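Local coordinates for abhydrolase domain-containing protein (Exiguobacterium antarcticum, PDB 5H3H), which is an alpha/beta hydrolase-fold esterase, probably cleaving carboxylic esters through a serine nucleophile and, as a perhydrolase, probably also forming peracids, at residues P125-D131 against L196-R202; G204-I208 against V230-A236. Residue numbers count along the deposited sequence, not the author numbering.

Contact 1. Residues P125-D131 against L196-R202. With F50 (ethaneperoxoic acid), chain D.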
loop_
_atom_site.group_PDB
_atom_site.type_symbol
_atom_site.label_atom_id
_atom_site.label_comp_id
_atom_site.label_asym_id
_atom_site.label_seq_id
_atom_site.Cartn_x
_atom_site.Cartn_y
_atom_site.Cartn_z
ATOM N N PRO B 125 16.865 6.181 6.504
ATOM C CA PRO B 125 16.175 6.250 5.165
ATOM C C PRO B 125 17.032 6.270 3.906
ATOM O O PRO B 125 16.488 6.083 2.787
ATOM C CB PRO B 125 15.391 7.590 5.227
ATOM C CG PRO B 125 15.901 8.297 6.444
ATOM C CD PRO B 125 16.321 7.203 7.417
ATOM N N VAL B 126 18.331 6.514 4.071
ATOM C CA VAL B 126 19.263 6.493 2.982
ATOM C C VAL B 126 20.541 5.984 3.584
ATOM O O VAL B 126 20.889 6.292 4.710
ATOM C CB VAL B 126 19.569 7.880 2.382
ATOM C CG1 VAL B 126 19.947 7.749 0.909
ATOM C CG2 VAL B 126 18.427 8.865 2.549
ATOM N N PHE B 127 21.242 5.184 2.811
ATOM C CA PHE B 127 22.526 4.613 3.288
ATOM C C PHE B 127 23.709 5.563 3.007
ATOM O O PHE B 127 24.762 5.433 3.622
ATOM C CB PHE B 127 22.756 3.245 2.596
ATOM C CG PHE B 127 24.019 2.526 3.016
ATOM C CD1 PHE B 127 24.164 2.055 4.298
ATOM C CD2 PHE B 127 25.042 2.297 2.090
ATOM C CE1 PHE B 127 25.300 1.378 4.689
ATOM C CE2 PHE B 127 26.163 1.620 2.456
ATOM C CZ PHE B 127 26.301 1.141 3.764
ATOM N N THR B 128 23.541 6.421 2.015
ATOM C CA THR B 128 24.591 7.343 1.569
ATOM C C THR B 128 24.160 8.815 1.771
ATOM O O THR B 128 22.969 9.112 1.923
ATOM C CB THR B 128 25.022 7.038 0.106
ATOM O OG1 THR B 128 23.885 7.078 -0.797
ATOM C CG2 THR B 128 25.691 5.654 0.083
ATOM N N GLN B 129 25.137 9.714 1.836
ATOM C CA GLN B 129 24.847 11.133 2.143
ATOM C C GLN B 129 24.096 11.805 0.995
ATOM O O GLN B 129 24.186 11.375 -0.150
ATOM C CB GLN B 129 26.129 11.901 2.438
ATOM C CG GLN B 129 26.988 11.263 3.505
ATOM C CD GLN B 129 27.808 12.267 4.323
ATOM O OE1 GLN B 129 27.890 13.462 3.983
ATOM N NE2 GLN B 129 28.401 11.787 5.418
ATOM N N ARG B 130 23.274 12.789 1.330
ATOM C CA ARG B 130 22.481 13.551 0.362
ATOM C C ARG B 130 22.355 14.978 0.873
ATOM O O ARG B 130 22.641 15.243 2.051
ATOM C CB ARG B 130 21.063 13.020 0.201
ATOM C CG ARG B 130 20.911 11.653 -0.423
ATOM C CD ARG B 130 20.996 11.591 -1.946
ATOM N NE ARG B 130 20.657 10.226 -2.354
ATOM C CZ ARG B 130 21.431 9.158 -2.161
ATOM N NH1 ARG B 130 22.629 9.273 -1.583
ATOM N NH2 ARG B 130 21.011 7.962 -2.542
ATOM N N ASP B 131 21.916 15.860 -0.038
ATOM C CA ASP B 131 21.567 17.275 0.210
ATOM C C ASP B 131 21.559 17.760 1.685
ATOM O O ASP B 131 22.512 18.415 2.110
ATOM C CB ASP B 131 20.231 17.589 -0.490
ATOM C CG ASP B 131 19.189 16.477 -0.308
ATOM O OD1 ASP B 131 18.695 16.347 0.832
ATOM O OD2 ASP B 131 18.881 15.736 -1.281
ATOM N N LEU B 196 21.988 0.094 -2.571
ATOM C CA LEU B 196 22.441 0.782 -1.344
ATOM C C LEU B 196 22.896 2.194 -1.654
ATOM O O LEU B 196 22.566 3.144 -0.927
ATOM C CB LEU B 196 23.523 0.039 -0.547
ATOM C CG LEU B 196 23.017 -1.112 0.322
ATOM C CD1 LEU B 196 24.139 -2.115 0.546
ATOM C CD2 LEU B 196 22.416 -0.647 1.637
ATOM N N ARG B 197 23.599 2.365 -2.768
ATOM C CA ARG B 197 24.111 3.665 -3.020
ATOM C C ARG B 197 22.983 4.651 -3.299
ATOM O O ARG B 197 23.031 5.778 -2.828
ATOM C CB ARG B 197 25.186 3.639 -4.124
ATOM C CG ARG B 197 24.826 3.747 -5.568
ATOM C CD ARG B 197 25.728 4.790 -6.282
ATOM N NE ARG B 197 26.643 4.157 -7.202
ATOM C CZ ARG B 197 26.337 3.668 -8.403
ATOM N NH1 ARG B 197 25.097 3.700 -8.894
ATOM N NH2 ARG B 197 27.303 3.123 -9.107
ATOM N N ASP B 198 21.964 4.193 -4.019
ATOM C CA ASP B 198 21.041 5.102 -4.714
ATOM C C ASP B 198 19.669 5.245 -4.074
ATOM O O ASP B 198 19.017 6.256 -4.307
ATOM C CB ASP B 198 20.809 4.648 -6.144
ATOM C CG ASP B 198 22.008 4.854 -7.053
ATOM O OD1 ASP B 198 22.981 5.590 -6.740
ATOM O OD2 ASP B 198 21.988 4.242 -8.125
ATOM N N GLU B 199 19.216 4.271 -3.296
ATOM C CA GLU B 199 17.844 4.246 -2.796
ATOM C C GLU B 199 17.654 5.280 -1.686
ATOM O O GLU B 199 18.555 5.534 -0.911
ATOM C CB GLU B 199 17.459 2.856 -2.286
ATOM C CG GLU B 199 17.367 1.777 -3.339
ATOM C CD GLU B 199 15.990 1.601 -3.949
ATOM O OE1 GLU B 199 15.028 2.290 -3.554
ATOM O OE2 GLU B 199 15.848 0.758 -4.831
ATOM N N ASP B 200 16.473 5.887 -1.626
ATOM C CA ASP B 200 16.217 7.012 -0.730
ATOM C C ASP B 200 14.759 6.901 -0.264
ATOM O O ASP B 200 13.851 7.113 -1.054
ATOM C CB ASP B 200 16.496 8.357 -1.471
ATOM C CG ASP B 200 15.870 9.627 -0.758
ATOM O OD1 ASP B 200 15.307 9.553 0.385
ATOM O OD2 ASP B 200 15.949 10.714 -1.364
ATOM N N LEU B 201 14.552 6.527 0.992
ATOM C CA LEU B 201 13.210 6.348 1.525
ATOM C C LEU B 201 12.739 7.518 2.386
ATOM O O LEU B 201 11.754 7.356 3.115
ATOM C CB LEU B 201 13.128 5.055 2.352
ATOM C CG LEU B 201 13.625 3.781 1.653
ATOM C CD1 LEU B 201 13.593 2.597 2.599
ATOM C CD2 LEU B 201 12.824 3.458 0.409
ATOM N N ARG B 202 13.358 8.702 2.278
ATOM C CA ARG B 202 12.991 9.809 3.206
ATOM C C ARG B 202 11.487 10.196 3.140
ATOM O O ARG B 202 10.814 10.245 4.157
ATOM C CB ARG B 202 13.894 11.046 3.034
ATOM C CG ARG B 202 15.236 10.826 3.713
ATOM C CD ARG B 202 16.173 11.953 3.449
ATOM N NE ARG B 202 16.393 12.044 2.011
ATOM C CZ ARG B 202 16.948 13.072 1.389
ATOM N NH1 ARG B 202 17.418 14.118 2.093
ATOM N NH2 ARG B 202 17.071 13.044 0.046
HETATM C C F50 D . 24.268 -3.630 5.058
HETATM O OX1 F50 D . 24.942 -5.634 6.501
HETATM O O F50 D . 23.285 -4.153 4.575
HETATM O OXT F50 D . 24.811 -4.225 6.291
HETATM C CH3 F50 D . 24.885 -2.420 4.413
HETATM O O HOH W 1 20.153 3.909 0.376
#

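Contact 2. Residues G204-I208 against V230-A236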
loop_
_atom_site.group_PDB
_atom_site.type_symbol
_atom_site.label_atom_id
_atom_site.label_comp_id
_atom_site.label_asym_id
_atom_site.label_seq_id
_atom_site.Cartn_x
_atom_site.Cartn_y
_atom_site.Cartn_z
ATOM N N GLY B 204 9.024 8.355 2.370
ATOM C CA GLY B 204 8.182 7.243 2.759
ATOM C C GLY B 204 8.015 7.015 4.252
ATOM O O GLY B 204 6.971 6.486 4.665
ATOM N N LEU B 205 9.037 7.332 5.051
ATOM C CA LEU B 205 8.991 7.154 6.517
ATOM C C LEU B 205 7.726 7.632 7.217
ATOM O O LEU B 205 7.124 6.883 7.981
ATOM C CB LEU B 205 10.221 7.802 7.203
ATOM C CG LEU B 205 11.631 7.213 7.012
ATOM C CD1 LEU B 205 12.573 7.636 8.135
ATOM C CD2 LEU B 205 11.587 5.693 6.906
ATOM N N PRO B 206 7.288 8.877 6.955
ATOM C CA PRO B 206 5.990 9.281 7.548
ATOM C C PRO B 206 4.719 8.550 7.056
ATOM O O PRO B 206 3.649 8.810 7.602
ATOM C CB PRO B 206 5.899 10.770 7.223
ATOM C CG PRO B 206 6.982 11.059 6.250
ATOM C CD PRO B 206 8.043 10.041 6.462
ATOM N N LYS B 207 4.817 7.658 6.068
ATOM C CA LYS B 207 3.675 6.857 5.599
ATOM C C LYS B 207 3.557 5.541 6.328
ATOM O O LYS B 207 2.521 4.873 6.267
ATOM C CB LYS B 207 3.762 6.604 4.091
ATOM C CG LYS B 207 3.211 7.755 3.281
ATOM C CD LYS B 207 4.247 8.368 2.355
ATOM C CE LYS B 207 3.771 9.715 1.822
ATOM N NZ LYS B 207 4.463 10.065 0.544
ATOM N N ILE B 208 4.604 5.184 7.062
ATOM C CA ILE B 208 4.608 3.957 7.822
ATOM C C ILE B 208 3.653 4.177 8.976
ATOM O O ILE B 208 3.749 5.233 9.616
ATOM C CB ILE B 208 6.050 3.645 8.343
ATOM C CG1 ILE B 208 6.967 3.422 7.149
ATOM C CG2 ILE B 208 6.066 2.447 9.294
ATOM C CD1 ILE B 208 6.470 2.362 6.201
ATOM N N VAL B 230 17.143 9.600 12.861
ATOM C CA VAL B 230 16.288 10.069 11.792
ATOM C C VAL B 230 15.034 9.191 11.683
ATOM O O VAL B 230 13.897 9.698 11.589
ATOM C CB VAL B 230 17.047 10.190 10.485
ATOM C CG1 VAL B 230 16.104 10.393 9.294
ATOM C CG2 VAL B 230 18.003 11.373 10.581
ATOM N N MET B 231 15.233 7.891 11.786
ATOM C CA MET B 231 14.115 6.970 11.699
ATOM C C MET B 231 13.135 7.154 12.824
ATOM O O MET B 231 11.943 7.111 12.575
ATOM C CB MET B 231 14.592 5.533 11.678
ATOM C CG MET B 231 15.156 5.120 10.350
ATOM S SD MET B 231 15.675 3.362 10.321
ATOM C CE MET B 231 17.204 3.375 11.263
ATOM N N HIS B 232 13.652 7.332 14.048
ATOM C CA HIS B 232 12.856 7.502 15.270
ATOM C C HIS B 232 12.012 8.803 15.214
ATOM O O HIS B 232 10.905 8.856 15.770
ATOM C CB HIS B 232 13.794 7.486 16.509
ATOM C CG HIS B 232 13.099 7.407 17.845
ATOM N ND1 HIS B 232 13.448 8.201 18.916
ATOM C CD2 HIS B 232 12.136 6.579 18.308
ATOM C CE1 HIS B 232 12.699 7.898 19.960
ATOM N NE2 HIS B 232 11.885 6.924 19.610
ATOM N N GLU B 233 12.544 9.838 14.579
ATOM C CA GLU B 233 11.828 11.089 14.489
ATOM C C GLU B 233 10.664 10.980 13.510
ATOM O O GLU B 233 9.600 11.547 13.772
ATOM C CB GLU B 233 12.746 12.266 14.108
ATOM C CG GLU B 233 13.359 12.922 15.332
ATOM C CD GLU B 233 13.852 14.320 15.059
ATOM O OE1 GLU B 233 13.454 15.270 15.786
ATOM O OE2 GLU B 233 14.646 14.454 14.107
ATOM N N ASN B 234 10.861 10.220 12.438
ATOM C CA ASN B 234 9.969 10.214 11.287
ATOM C C ASN B 234 8.975 9.060 11.180
ATOM O O ASN B 234 7.972 9.176 10.439
ATOM C CB ASN B 234 10.788 10.345 9.980
ATOM C CG ASN B 234 11.425 11.726 9.849
ATOM O OD1 ASN B 234 10.721 12.709 9.670
ATOM N ND2 ASN B 234 12.760 11.809 9.971
ATOM N N ILE B 235 9.240 7.953 11.861
ATOM C CA ILE B 235 8.286 6.840 11.886
ATOM C C ILE B 235 7.458 7.030 13.156
ATOM O O ILE B 235 7.995 7.036 14.281
ATOM C CB ILE B 235 8.983 5.468 11.922
ATOM C CG1 ILE B 235 9.860 5.264 10.660
ATOM C CG2 ILE B 235 7.961 4.341 12.129
ATOM C CD1 ILE B 235 10.744 4.064 10.757
ATOM N N ALA B 236 6.142 7.150 12.958
ATOM C CA ALA B 236 5.170 7.388 14.002
ATOM C C ALA B 236 5.095 6.314 15.057
ATOM O O ALA B 236 5.022 5.086 14.786
ATOM C CB ALA B 236 3.808 7.584 13.361
HETATM O O HOH W 2 4.119 4.135 12.352
#

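Contact 1. Residues P125-D131 against L196-R202
Backbone carbonyls at the end of a helix make ready acceptors, and here a loop uses them. Thr-128 OG1 donates to Arg-197 O at 2.6 Å, and Arg-130 NH2 reaches the same Arg-197 O at 3.0 Å, with a weak bond from Arg-130 NH2 to Asp-198 O at 3.2 Å. Arg-130 NH1 in turn bonds Thr-128 OG1 at 2.6 Å, so hydroxyl and guanidinium are also hydrogen-bonded to each other where helix 186-198 gives out before Glu-199. At the other end, Arg-202 joins two acids: its NH1 meets Asp-131 OD1 at 2.9 Å across the contact, while Arg-202 NH2 pairs with Asp-200 OD2 at 2.9 Å. Asp-200 OD1 also accepts from Arg-202 N at 2.8 Å, an Asx turn that accompanies the salt bridge. Asp-131 is poorly ordered, so its share of this network is probably mobile. Elsewhere, Leu-201 N donates to Pro-125 O at 2.7 Å, nearly straight, and a water links Phe-127 N to Leu-196 O and Glu-199 O.

Packing completes the join. Pro-125, entered through a cis peptide bond, sets its CB 3.6 Å from Arg-202 CG, and Leu-196 CD2 makes a CH-pi contact over a face of the Phe-127 ring, 4.1 Å from the centroid. Phe-127 CE1 and Leu-196 CD1 lie 3.8 and 4.0 Å from CH3 of the bound ethaneperoxoic acid. The arrangement is that of an alpha/beta-hydrolase cap, whose helices, inserted after strand 114-120, leave and rejoin the core beside the pocket that holds the ligand.

Contact 2. Residues G204-I208 against V230-A236
Apolar packing carries most of this contact, and one leucine is at its centre. Leu-205, in a 3-10 turn, directs its CA-to-CB bond toward helix 225-234 and its side chain reaches several residues at the end of that helix: Leu-205 CD1 lies 3.7 Å from Asn-234 CB and 4.2 Å from Met-231 CG, while Leu-205 CD2 is 4.2 Å from Ile-235 CG1. Farther along, Ile-208 CG2 meets Ile-235 CG2 at 3.9 Å. The same side chains continue into the core, with Leu-205 and Ile-208 on Leu-103 of helix 97-109, and Met-231 and Ile-235 on Leu-119 of the central sheet.

Polar groups contribute at the margin. Pro-206 CA makes a CA-H...O contact with Asn-234 O at 3.5 Å. A water lies 3.0 Å from Ile-208 O and 2.8 Å from Ala-236 O, linking the two backbones where the chain leaves each helical turn.

Several hydrogen bonds stay within one segment. Asn-234 ND2 turns back to Val-230 O at 2.9 Å, and Lys-207 N to Gly-204 O at 2.8 Å closes the 3-10 turn, so part of each backbone is satisfied within its own segment. The chemistry implies an interface joined chiefly by apolar packing, with 305 Å² of surface buried in all, summed over both sides, and water linking its edge: two connections flanking strand 211-217 pack against each other over the sheet.

The two contacts illustrate how a cap base and a core layer can share one residue. Contact 2 follows contact 1 in the sequence, and their centres lie 14 Å apart, yet Pro-125 touches both segments of contact 2: its CG is 3.5 Å from Val-230 CG1 and 3.8 Å from Leu-205 CD1, and Pro-125 CD is 3.8 Å from Met-231 CG. Contact 1 supplies Phe-127 and Leu-196 to the ligand pocket, where ethaneperoxoic acid is hydrogen-bonded to His-248 NE2, Trp-30 N and Met-97 N, whereas the Met-231 side chain of contact 2 stays about 12 Å from that ligand.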